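Local coordinates for interferon-activable protein 202 (Mus musculus, PDB 4L5R) that binds double-stranded DNA without sequence specificity and dampens inflammation by preventing activation of the AIM2 inflammasome, at residues P16-V21 and P93-E98; E26-K31 and H192-G197; E35-A40 and K52-D57. All blocks are in the same frame, centred on the assembly; numbering follows the deposited sequence.

Contact 1 of 3, residues P16-V21 and P93-E98; sequences PMTVMV and PNQMFE. Unlike the reference sequence in segment 93-98: Met96 (reference Ile), Phe97 (reference Ile).
Thr18 and Phe97 are brought together by their first torsions. In Thr18, CG2 is anti to the backbone N, while in Phe97 the ring carbon CG stands between N and the carbonyl carbon (chi1 47°), which brings the far edge of the ring up to the strand at Thr18. The ring thus arrives edge first: Phe97 CZ is 3.5 Å from the carbonyl O of Thr18, which lies close to the ring plane, and its CE2 is 3.9 Å from Thr18 CG2. An oxygen at the ring's rim faces slightly positive C-H groups, so a weak electrostatic attraction may add to the dispersion forces. The same methyl, Thr18 CG2, also rests 3.6 Å from the backbone O of Gln95, so one methyl touches both Gln95 and Phe97. Gln95 crosses the threonine at about a right angle, its CB 4.0 Å from Thr18 OG1. That hydroxyl is hydrogen-bonded to Thr69 OG1, and Gln95 OE1 to Ala92 N. The patch is small, burying 195 Å², and lies at the surface. Here the loop leading from strand 87-90 to helix 101-108 lies against the start of strand 17-30, and Phe67 of the paired strand 67-76 meets the Phe97 ring edge-to-face.

Contact 2 of 3, residues E26-K31 and H192-G197; sequences EPFNYK and HSFIKG. With nucleotides of chain B.
Phe28 and Phe194 supply the larger of two aromatic pairings. Their centroids are 4.5 Å apart with the planes inclined at 32°, an oblique meeting between a parallel stack and a T. CD1 of Phe194 sits over the centre of the Phe28 face and approaches Phe28 CD1 to 3.4 Å. Phe194 reaches across because its CG is anti to the backbone N (chi1 -175°). In the second pair the edge of His192 is turned toward the face of Tyr30, offset, at 70°, with His192 CD2 3.8 Å from Tyr30 CE2.

Polar links across the interface run through water. One molecule joins Tyr30 OH (2.8 Å) to His192 NE2 (2.9 Å), while His192 ND1 is hydrogen-bonded to Lys52 NZ, so both ring nitrogens are engaged. A second water accepts from Glu26 N and from Lys196 NZ (2.7 Å) and donates to Glu26 OE1, bridging opposite charges. Two backbone oxygens just before strand 194-197 are served from elsewhere: His192 O by His39 NE2, Ser193 O by Lys158 NZ.

The contact with DNA is through the aliphatic chain of Lys31, whose CG lies 3.7 Å from OP1 of nucleotide DT5 of chain B. The packing joins strand 17-30 of one OB subdomain to strand 194-197 of the other, within the tandem-OB architecture of HIN-200 domains.

Contact 3 of 3, residues E35-A40 and K52-D57; sequences ENMFHA and KVFNMD. With NA (sodium ion), chain D.
Asn36 and Phe54 share a sodium ion at the open end of an antiparallel beta hairpin, strands 35-43 and 48-53 of an OB-fold sheet. Asn36 O and Phe54 O each bind it at 2.8 Å. The two carbonyls converge where the strands have stopped pairing: the last hydrogen-bonded pair is Phe38 with Val53, whose mutual N-H...O bonds are each 2.9 Å (Phe38 N to Val53 O, Val53 N to Phe38 O). Met37 CA makes a bent C-H...O contact with Val53 O.

Side chains pack around this register. Val53 CB makes a CH-pi contact 3.7 Å from the Phe38 centroid; Lys59 adds a cation-pi contact and Phe62 an edge-to-face one. Met37 SD stands obliquely 5.1 Å from the Phe54 centroid, and Met37 CE sits over one face of the His39 ring, toward its rim; His39 mediates interaction with TP53BP1 and lies within residues 37-44, required for homomultimerization.

Met56, bent at chi2 (-54°) and chi3, lays its CG 3.1 Å from Asn36 OD1 and its CE 3.8 Å from Phe38 CD2. It rides an Asx turn: Asn55 OD1 accepts from Asp57 N at 3.1 Å, the donor lying above the carboxamide plane.

In the fold
Contacts 2 and 3 form one continuous region, their centres about 10 Å apart. The bond from His192 ND1 to Lys52 NZ, 2.8 Å long, carries contact 2 into contact 3, and a second probable hydrogen bond, Tyr30 N to Glu35 O at 2.8 Å, joins adjacent strands. The Tyr30 side chain also approaches within about 5 Å of the sodium ion. Contact 1 shares strand 17-30 with contact 2, yet their centres are about 27 Å apart, so one long strand serves both a surface loop and the interface between subdomains. Lys31 of contact 2 packs on DNA phosphate; the nearest atoms of contacts 3 and 1 are about 6 and 19 Å from the DNA, respectively.

Contact 1 of 3, residues P16-V21 and P93-E98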
loop_
_atom_site.group_PDB
_atom_site.type_symbol
_atom_site.label_atom_id
_atom_site.label_comp_id
_atom_site.label_asym_id
_atom_site.label_seq_id
_atom_site.Cartn_x
_atom_site.Cartn_y
_atom_site.Cartn_z
ATOM N N PRO A 16 13.673 -1.468 -17.717
ATOM C CA PRO A 16 14.181 -1.365 -16.344
ATOM C C PRO A 16 13.987 0.017 -15.718
ATOM O O PRO A 16 14.169 1.047 -16.365
ATOM C CB PRO A 16 15.675 -1.691 -16.483
ATOM C CG PRO A 16 15.973 -1.650 -17.947
ATOM C CD PRO A 16 14.705 -1.938 -18.663
ATOM N N MET A 17 13.598 0.019 -14.450
ATOM C CA MET A 17 13.542 1.236 -13.658
ATOM C C MET A 17 14.261 1.021 -12.331
ATOM O O MET A 17 13.985 0.050 -11.607
ATOM C CB MET A 17 12.090 1.656 -13.384
ATOM C CG MET A 17 12.007 2.980 -12.642
ATOM S SD MET A 17 10.321 3.630 -12.444
ATOM C CE MET A 17 9.560 2.374 -11.442
ATOM N N THR A 18 15.163 1.937 -11.995
ATOM C CA THR A 18 15.864 1.857 -10.718
ATOM C C THR A 18 15.152 2.683 -9.644
ATOM O O THR A 18 14.846 3.855 -9.854
ATOM C CB THR A 18 17.308 2.323 -10.862
ATOM O OG1 THR A 18 17.993 1.431 -11.745
ATOM C CG2 THR A 18 18.020 2.311 -9.519
ATOM N N VAL A 19 14.889 2.061 -8.499
ATOM C CA VAL A 19 14.235 2.745 -7.381
ATOM C C VAL A 19 15.010 2.562 -6.074
ATOM O O VAL A 19 15.799 1.621 -5.918
ATOM C CB VAL A 19 12.789 2.241 -7.174
ATOM C CG1 VAL A 19 11.991 2.350 -8.474
ATOM C CG2 VAL A 19 12.778 0.801 -6.636
ATOM N N MET A 20 14.771 3.453 -5.121
ATOM C CA MET A 20 15.330 3.272 -3.797
ATOM C C MET A 20 14.212 2.795 -2.883
ATOM O O MET A 20 13.146 3.395 -2.839
ATOM C CB MET A 20 15.937 4.566 -3.247
ATOM C CG MET A 20 16.603 4.339 -1.889
ATOM S SD MET A 20 17.242 5.818 -1.082
ATOM C CE MET A 20 15.742 6.673 -0.655
ATOM N N VAL A 21 14.446 1.709 -2.166
ATOM C CA VAL A 21 13.426 1.210 -1.258
ATOM C C VAL A 21 13.308 2.097 -0.019
ATOM O O VAL A 21 14.308 2.409 0.637
ATOM C CB VAL A 21 13.719 -0.229 -0.832
ATOM C CG1 VAL A 21 12.641 -0.716 0.145
ATOM C CG2 VAL A 21 13.812 -1.131 -2.076
ATOM N N PRO A 93 26.193 0.991 -9.278
ATOM C CA PRO A 93 26.566 2.322 -8.786
ATOM C C PRO A 93 26.206 3.441 -9.766
ATOM O O PRO A 93 25.679 4.467 -9.342
ATOM C CB PRO A 93 28.083 2.209 -8.627
ATOM C CG PRO A 93 28.286 0.774 -8.247
ATOM C CD PRO A 93 27.249 -0.006 -9.025
ATOM N N ASN A 94 26.467 3.240 -11.054
ATOM C CA ASN A 94 26.199 4.271 -12.056
ATOM C C ASN A 94 24.718 4.400 -12.397
ATOM O O ASN A 94 24.353 5.078 -13.364
ATOM C CB ASN A 94 27.017 4.022 -13.330
ATOM C CG ASN A 94 26.463 2.881 -14.171
ATOM O OD1 ASN A 94 25.729 2.026 -13.676
ATOM N ND2 ASN A 94 26.821 2.863 -15.450
ATOM N N GLN A 95 23.871 3.747 -11.600
ATOM C CA GLN A 95 22.422 3.837 -11.770
ATOM C C GLN A 95 21.764 4.475 -10.555
ATOM O O GLN A 95 20.549 4.634 -10.516
ATOM C CB GLN A 95 21.806 2.453 -11.992
ATOM C CG GLN A 95 21.985 1.880 -13.389
ATOM C CD GLN A 95 21.567 0.419 -13.466
ATOM O OE1 GLN A 95 21.653 -0.318 -12.478
ATOM N NE2 GLN A 95 21.103 -0.004 -14.637
ATOM N N MET A 96 22.569 4.824 -9.559
ATOM C CA MET A 96 22.041 5.387 -8.328
ATOM C C MET A 96 21.885 6.895 -8.433
ATOM O O MET A 96 22.465 7.535 -9.313
ATOM C CB MET A 96 22.935 5.020 -7.146
ATOM C CG MET A 96 22.895 3.543 -6.795
ATOM S SD MET A 96 24.061 3.142 -5.491
ATOM C CE MET A 96 23.809 1.369 -5.358
ATOM N N PHE A 97 21.095 7.456 -7.528
ATOM C CA PHE A 97 20.773 8.871 -7.570
ATOM C C PHE A 97 20.365 9.312 -6.178
ATOM O O PHE A 97 20.126 8.486 -5.298
ATOM C CB PHE A 97 19.616 9.114 -8.541
ATOM C CG PHE A 97 18.468 8.158 -8.360
ATOM C CD1 PHE A 97 17.457 8.426 -7.447
ATOM C CD2 PHE A 97 18.412 6.978 -9.089
ATOM C CE1 PHE A 97 16.410 7.542 -7.273
ATOM C CE2 PHE A 97 17.362 6.092 -8.923
ATOM C CZ PHE A 97 16.362 6.372 -8.011
ATOM N N GLU A 98 20.287 10.621 -5.984
ATOM C CA GLU A 98 19.819 11.168 -4.726
ATOM C C GLU A 98 18.320 11.396 -4.840
ATOM O O GLU A 98 17.854 12.000 -5.805
ATOM C CB GLU A 98 20.545 12.478 -4.434
ATOM C CG GLU A 98 20.099 13.190 -3.175
ATOM C CD GLU A 98 20.890 14.464 -2.934
ATOM O OE1 GLU A 98 22.137 14.415 -3.035
ATOM O OE2 GLU A 98 20.267 15.514 -2.657
#

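Contact 2 of 3, residues E26-K31 and H192-G197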
loop_
_atom_site.group_PDB
_atom_site.type_symbol
_atom_site.label_atom_id
_atom_site.label_comp_id
_atom_site.label_asym_id
_atom_site.label_seq_id
_atom_site.Cartn_x
_atom_site.Cartn_y
_atom_site.Cartn_z
ATOM N N GLU A 26 5.801 -6.723 6.533
ATOM C CA GLU A 26 5.997 -8.155 6.550
ATOM C C GLU A 26 5.049 -8.744 5.516
ATOM O O GLU A 26 4.049 -8.113 5.150
ATOM C CB GLU A 26 5.671 -8.721 7.943
ATOM C CG GLU A 26 4.273 -8.374 8.404
ATOM C CD GLU A 26 4.083 -8.520 9.907
ATOM O OE1 GLU A 26 3.733 -7.509 10.557
ATOM O OE2 GLU A 26 4.274 -9.637 10.434
ATOM N N PRO A 27 5.344 -9.961 5.055
ATOM C CA PRO A 27 4.432 -10.707 4.186
ATOM C C PRO A 27 3.183 -11.111 4.951
ATOM O O PRO A 27 3.220 -11.209 6.174
ATOM C CB PRO A 27 5.248 -11.949 3.811
ATOM C CG PRO A 27 6.664 -11.547 4.037
ATOM C CD PRO A 27 6.645 -10.636 5.199
ATOM N N PHE A 28 2.089 -11.333 4.240
ATOM C CA PHE A 28 0.860 -11.761 4.878
ATOM C C PHE A 28 0.049 -12.508 3.835
ATOM O O PHE A 28 0.210 -12.283 2.631
ATOM C CB PHE A 28 0.078 -10.570 5.463
ATOM C CG PHE A 28 -0.291 -9.521 4.452
ATOM C CD1 PHE A 28 0.605 -8.509 4.115
ATOM C CD2 PHE A 28 -1.528 -9.550 3.829
ATOM C CE1 PHE A 28 0.268 -7.546 3.177
ATOM C CE2 PHE A 28 -1.877 -8.577 2.886
ATOM C CZ PHE A 28 -0.983 -7.589 2.556
ATOM N N ASN A 29 -0.784 -13.433 4.299
ATOM C CA ASN A 29 -1.694 -14.144 3.414
ATOM C C ASN A 29 -2.934 -13.312 3.067
ATOM O O ASN A 29 -3.439 -12.555 3.890
ATOM C CB ASN A 29 -2.104 -15.480 4.043
ATOM C CG ASN A 29 -0.941 -16.454 4.150
ATOM O OD1 ASN A 29 0.143 -16.209 3.612
ATOM N ND2 ASN A 29 -1.166 -17.574 4.841
ATOM N N TYR A 30 -3.425 -13.471 1.843
ATOM C CA TYR A 30 -4.685 -12.856 1.452
ATOM C C TYR A 30 -5.430 -13.842 0.538
ATOM O O TYR A 30 -4.980 -14.978 0.352
ATOM C CB TYR A 30 -4.444 -11.485 0.786
ATOM C CG TYR A 30 -3.824 -11.601 -0.586
ATOM C CD1 TYR A 30 -2.481 -11.920 -0.738
ATOM C CD2 TYR A 30 -4.597 -11.447 -1.730
ATOM C CE1 TYR A 30 -1.915 -12.058 -1.995
ATOM C CE2 TYR A 30 -4.052 -11.577 -2.980
ATOM C CZ TYR A 30 -2.714 -11.888 -3.112
ATOM O OH TYR A 30 -2.192 -12.026 -4.372
ATOM N N LYS A 31 -6.576 -13.436 -0.006
ATOM C CA LYS A 31 -7.375 -14.337 -0.839
ATOM C C LYS A 31 -7.759 -15.623 -0.089
ATOM O O LYS A 31 -7.602 -16.737 -0.603
ATOM C CB LYS A 31 -6.634 -14.671 -2.137
ATOM C CG LYS A 31 -7.558 -14.896 -3.329
ATOM C CD LYS A 31 -6.776 -15.122 -4.620
ATOM C CE LYS A 31 -7.711 -15.482 -5.773
ATOM N NZ LYS A 31 -6.974 -16.001 -6.970
ATOM N N HIS A 192 -6.311 -6.715 -1.232
ATOM C CA HIS A 192 -4.944 -6.436 -0.784
ATOM C C HIS A 192 -4.807 -5.614 0.498
ATOM O O HIS A 192 -3.689 -5.330 0.927
ATOM C CB HIS A 192 -4.140 -5.721 -1.895
ATOM C CG HIS A 192 -4.102 -6.456 -3.198
ATOM N ND1 HIS A 192 -4.203 -5.812 -4.412
ATOM C CD2 HIS A 192 -3.949 -7.775 -3.483
ATOM C CE1 HIS A 192 -4.124 -6.698 -5.389
ATOM N NE2 HIS A 192 -3.970 -7.897 -4.852
ATOM N N SER A 193 -5.912 -5.203 1.117
ATOM C CA SER A 193 -5.790 -4.308 2.259
ATOM C C SER A 193 -5.037 -4.917 3.435
ATOM O O SER A 193 -5.104 -6.127 3.690
ATOM C CB SER A 193 -7.166 -3.798 2.725
ATOM O OG SER A 193 -7.886 -3.254 1.633
ATOM N N PHE A 194 -4.319 -4.058 4.143
ATOM C CA PHE A 194 -3.528 -4.450 5.297
ATOM C C PHE A 194 -3.628 -3.334 6.327
ATOM O O PHE A 194 -3.528 -2.138 5.997
ATOM C CB PHE A 194 -2.070 -4.660 4.871
ATOM C CG PHE A 194 -1.172 -5.189 5.962
ATOM C CD1 PHE A 194 -1.134 -6.563 6.256
ATOM C CD2 PHE A 194 -0.318 -4.335 6.651
ATOM C CE1 PHE A 194 -0.281 -7.047 7.241
ATOM C CE2 PHE A 194 0.537 -4.819 7.632
ATOM C CZ PHE A 194 0.553 -6.187 7.926
ATOM N N ILE A 195 -3.837 -3.722 7.578
ATOM C CA ILE A 195 -3.990 -2.752 8.634
ATOM C C ILE A 195 -3.139 -3.112 9.842
ATOM O O ILE A 195 -3.093 -4.278 10.267
ATOM C CB ILE A 195 -5.479 -2.635 9.012
ATOM C CG1 ILE A 195 -5.682 -1.639 10.139
ATOM C CG2 ILE A 195 -6.042 -4.005 9.385
ATOM C CD1 ILE A 195 -7.141 -1.446 10.477
ATOM N N LYS A 196 -2.449 -2.123 10.398
ATOM C CA LYS A 196 -1.673 -2.369 11.613
ATOM C C LYS A 196 -1.493 -1.140 12.491
ATOM O O LYS A 196 -1.613 0.001 12.030
ATOM C CB LYS A 196 -0.310 -2.997 11.287
ATOM C CG LYS A 196 0.676 -2.076 10.612
ATOM C CD LYS A 196 2.052 -2.741 10.540
ATOM C CE LYS A 196 3.007 -1.972 9.630
ATOM N NZ LYS A 196 4.331 -2.656 9.489
ATOM N N GLY A 197 -1.216 -1.384 13.767
ATOM C CA GLY A 197 -0.885 -0.306 14.680
ATOM C C GLY A 197 0.442 0.272 14.240
ATOM O O GLY A 197 1.328 -0.468 13.819
ATOM P P DT B 5 -9.702 -11.888 -5.396
ATOM O OP1 DT B 5 -8.249 -11.696 -5.142
ATOM O OP2 DT B 5 -10.575 -12.410 -4.317
ATOM O "O5'" DT B 5 -10.363 -10.510 -5.879
ATOM C "C5'" DT B 5 -9.893 -9.866 -7.051
ATOM C "C4'" DT B 5 -10.810 -8.714 -7.406
ATOM O "O4'" DT B 5 -12.024 -9.206 -8.022
ATOM C "C3'" DT B 5 -11.244 -7.847 -6.222
ATOM O "O3'" DT B 5 -10.553 -6.597 -6.355
ATOM C "C2'" DT B 5 -12.760 -7.715 -6.372
ATOM C "C1'" DT B 5 -12.993 -8.206 -7.800
ATOM N N1 DT B 5 -14.351 -8.761 -8.075
ATOM C C2 DT B 5 -15.067 -8.210 -9.112
ATOM O O2 DT B 5 -14.652 -7.299 -9.813
ATOM N N3 DT B 5 -16.298 -8.776 -9.297
ATOM C C4 DT B 5 -16.899 -9.796 -8.590
ATOM O O4 DT B 5 -18.031 -10.197 -8.868
ATOM C C5 DT B 5 -16.091 -10.328 -7.515
ATOM C C7 DT B 5 -16.615 -11.444 -6.662
ATOM C C6 DT B 5 -14.874 -9.793 -7.313
HETATM O O HOH W 1 4.680 -5.227 8.694
HETATM O O HOH W 2 -3.604 -10.444 -6.248
#

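Contact 3 of 3, residues E35-A40 and K52-D57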
loop_
_atom_site.group_PDB
_atom_site.type_symbol
_atom_site.label_atom_id
_atom_site.label_comp_id
_atom_site.label_asym_id
_atom_site.label_seq_id
_atom_site.Cartn_x
_atom_site.Cartn_y
_atom_site.Cartn_z
ATOM N N GLU A 35 -2.909 -17.009 -1.106
ATOM C CA GLU A 35 -1.740 -16.315 -1.663
ATOM C C GLU A 35 -1.054 -15.463 -0.600
ATOM O O GLU A 35 -1.640 -15.197 0.451
ATOM C CB GLU A 35 -2.165 -15.423 -2.831
ATOM C CG GLU A 35 -2.964 -16.132 -3.910
ATOM C CD GLU A 35 -2.099 -16.990 -4.820
ATOM O OE1 GLU A 35 -2.653 -17.920 -5.445
ATOM O OE2 GLU A 35 -0.874 -16.728 -4.920
ATOM N N ASN A 36 0.178 -15.024 -0.873
ATOM C CA ASN A 36 0.836 -14.061 0.012
ATOM C C ASN A 36 1.348 -12.825 -0.725
ATOM O O ASN A 36 1.437 -12.815 -1.948
ATOM C CB ASN A 36 1.945 -14.713 0.843
ATOM C CG ASN A 36 2.894 -15.534 0.007
ATOM O OD1 ASN A 36 3.233 -15.162 -1.116
ATOM N ND2 ASN A 36 3.328 -16.678 0.549
ATOM N N MET A 37 1.658 -11.775 0.024
ATOM C CA MET A 37 2.159 -10.537 -0.577
ATOM C C MET A 37 2.749 -9.659 0.515
ATOM O O MET A 37 2.609 -9.958 1.706
ATOM C CB MET A 37 1.017 -9.784 -1.269
ATOM C CG MET A 37 -0.048 -9.251 -0.301
ATOM S SD MET A 37 -1.311 -8.229 -1.112
ATOM C CE MET A 37 -0.378 -6.727 -1.395
ATOM N N PHE A 38 3.407 -8.569 0.121
ATOM C CA PHE A 38 3.768 -7.555 1.081
ATOM C C PHE A 38 3.663 -6.204 0.385
ATOM O O PHE A 38 3.722 -6.133 -0.850
ATOM C CB PHE A 38 5.138 -7.801 1.752
ATOM C CG PHE A 38 6.335 -7.762 0.809
ATOM C CD1 PHE A 38 6.968 -6.568 0.522
ATOM C CD2 PHE A 38 6.853 -8.933 0.276
ATOM C CE1 PHE A 38 8.084 -6.522 -0.329
ATOM C CE2 PHE A 38 7.965 -8.903 -0.568
ATOM C CZ PHE A 38 8.578 -7.691 -0.865
ATOM N N HIS A 39 3.435 -5.163 1.171
ATOM C CA HIS A 39 3.408 -3.796 0.647
ATOM C C HIS A 39 4.771 -3.149 0.754
ATOM O O HIS A 39 5.545 -3.470 1.647
ATOM C CB HIS A 39 2.415 -2.944 1.442
ATOM C CG HIS A 39 0.996 -3.362 1.258
ATOM N ND1 HIS A 39 0.284 -3.079 0.112
ATOM C CD2 HIS A 39 0.161 -4.065 2.061
ATOM C CE1 HIS A 39 -0.931 -3.588 0.218
ATOM N NE2 HIS A 39 -1.032 -4.188 1.394
ATOM N N ALA A 40 5.051 -2.191 -0.124
ATOM C CA ALA A 40 6.281 -1.461 -0.001
ATOM C C ALA A 40 6.085 -0.075 -0.610
ATOM O O ALA A 40 5.093 0.171 -1.310
ATOM C CB ALA A 40 7.437 -2.218 -0.691
ATOM N N LYS A 52 3.005 -3.323 -4.575
ATOM C CA LYS A 52 2.500 -4.592 -4.055
ATOM C C LYS A 52 3.369 -5.689 -4.623
ATOM O O LYS A 52 3.528 -5.802 -5.853
ATOM C CB LYS A 52 1.044 -4.814 -4.459
ATOM C CG LYS A 52 0.057 -3.841 -3.787
ATOM C CD LYS A 52 -1.310 -3.864 -4.466
ATOM C CE LYS A 52 -2.298 -2.951 -3.720
ATOM N NZ LYS A 52 -3.657 -3.050 -4.307
ATOM N N VAL A 53 3.934 -6.504 -3.735
ATOM C CA VAL A 53 4.899 -7.512 -4.153
ATOM C C VAL A 53 4.326 -8.893 -3.835
ATOM O O VAL A 53 3.885 -9.137 -2.718
ATOM C CB VAL A 53 6.264 -7.312 -3.454
ATOM C CG1 VAL A 53 7.287 -8.320 -3.979
ATOM C CG2 VAL A 53 6.778 -5.870 -3.642
ATOM N N PHE A 54 4.295 -9.770 -4.828
ATOM C CA PHE A 54 3.629 -11.067 -4.700
ATOM C C PHE A 54 4.620 -12.201 -4.676
ATOM O O PHE A 54 4.283 -13.336 -4.367
ATOM C CB PHE A 54 2.626 -11.255 -5.840
ATOM C CG PHE A 54 1.557 -10.214 -5.834
ATOM C CD1 PHE A 54 0.543 -10.268 -4.901
ATOM C CD2 PHE A 54 1.595 -9.147 -6.712
ATOM C CE1 PHE A 54 -0.434 -9.279 -4.847
ATOM C CE2 PHE A 54 0.613 -8.156 -6.671
ATOM C CZ PHE A 54 -0.398 -8.224 -5.747
ATOM N N ASN A 55 5.863 -11.882 -4.990
ATOM C CA ASN A 55 6.898 -12.897 -5.028
ATOM C C ASN A 55 7.720 -12.836 -3.753
ATOM O O ASN A 55 8.501 -11.914 -3.570
ATOM C CB ASN A 55 7.777 -12.689 -6.258
ATOM C CG ASN A 55 8.884 -13.709 -6.350
ATOM O OD1 ASN A 55 8.972 -14.610 -5.516
ATOM N ND2 ASN A 55 9.737 -13.580 -7.369
ATOM N N MET A 56 7.519 -13.803 -2.854
ATOM C CA MET A 56 8.174 -13.762 -1.538
ATOM C C MET A 56 9.702 -13.819 -1.607
ATOM O O MET A 56 10.387 -13.379 -0.678
ATOM C CB MET A 56 7.650 -14.878 -0.613
ATOM C CG MET A 56 6.209 -14.715 -0.203
ATOM S SD MET A 56 5.887 -13.090 0.526
ATOM C CE MET A 56 5.253 -12.189 -0.878
ATOM N N ASP A 57 10.234 -14.362 -2.703
ATOM C CA ASP A 57 11.670 -14.350 -2.949
ATOM C C ASP A 57 12.252 -12.938 -2.957
ATOM O O ASP A 57 13.455 -12.758 -2.812
ATOM C CB ASP A 57 11.987 -15.028 -4.281
ATOM C CG ASP A 57 11.780 -16.532 -4.236
ATOM O OD1 ASP A 57 11.689 -17.092 -3.120
ATOM O OD2 ASP A 57 11.710 -17.147 -5.318
HETATM NA NA NA D . 1.825 -14.698 -3.966
#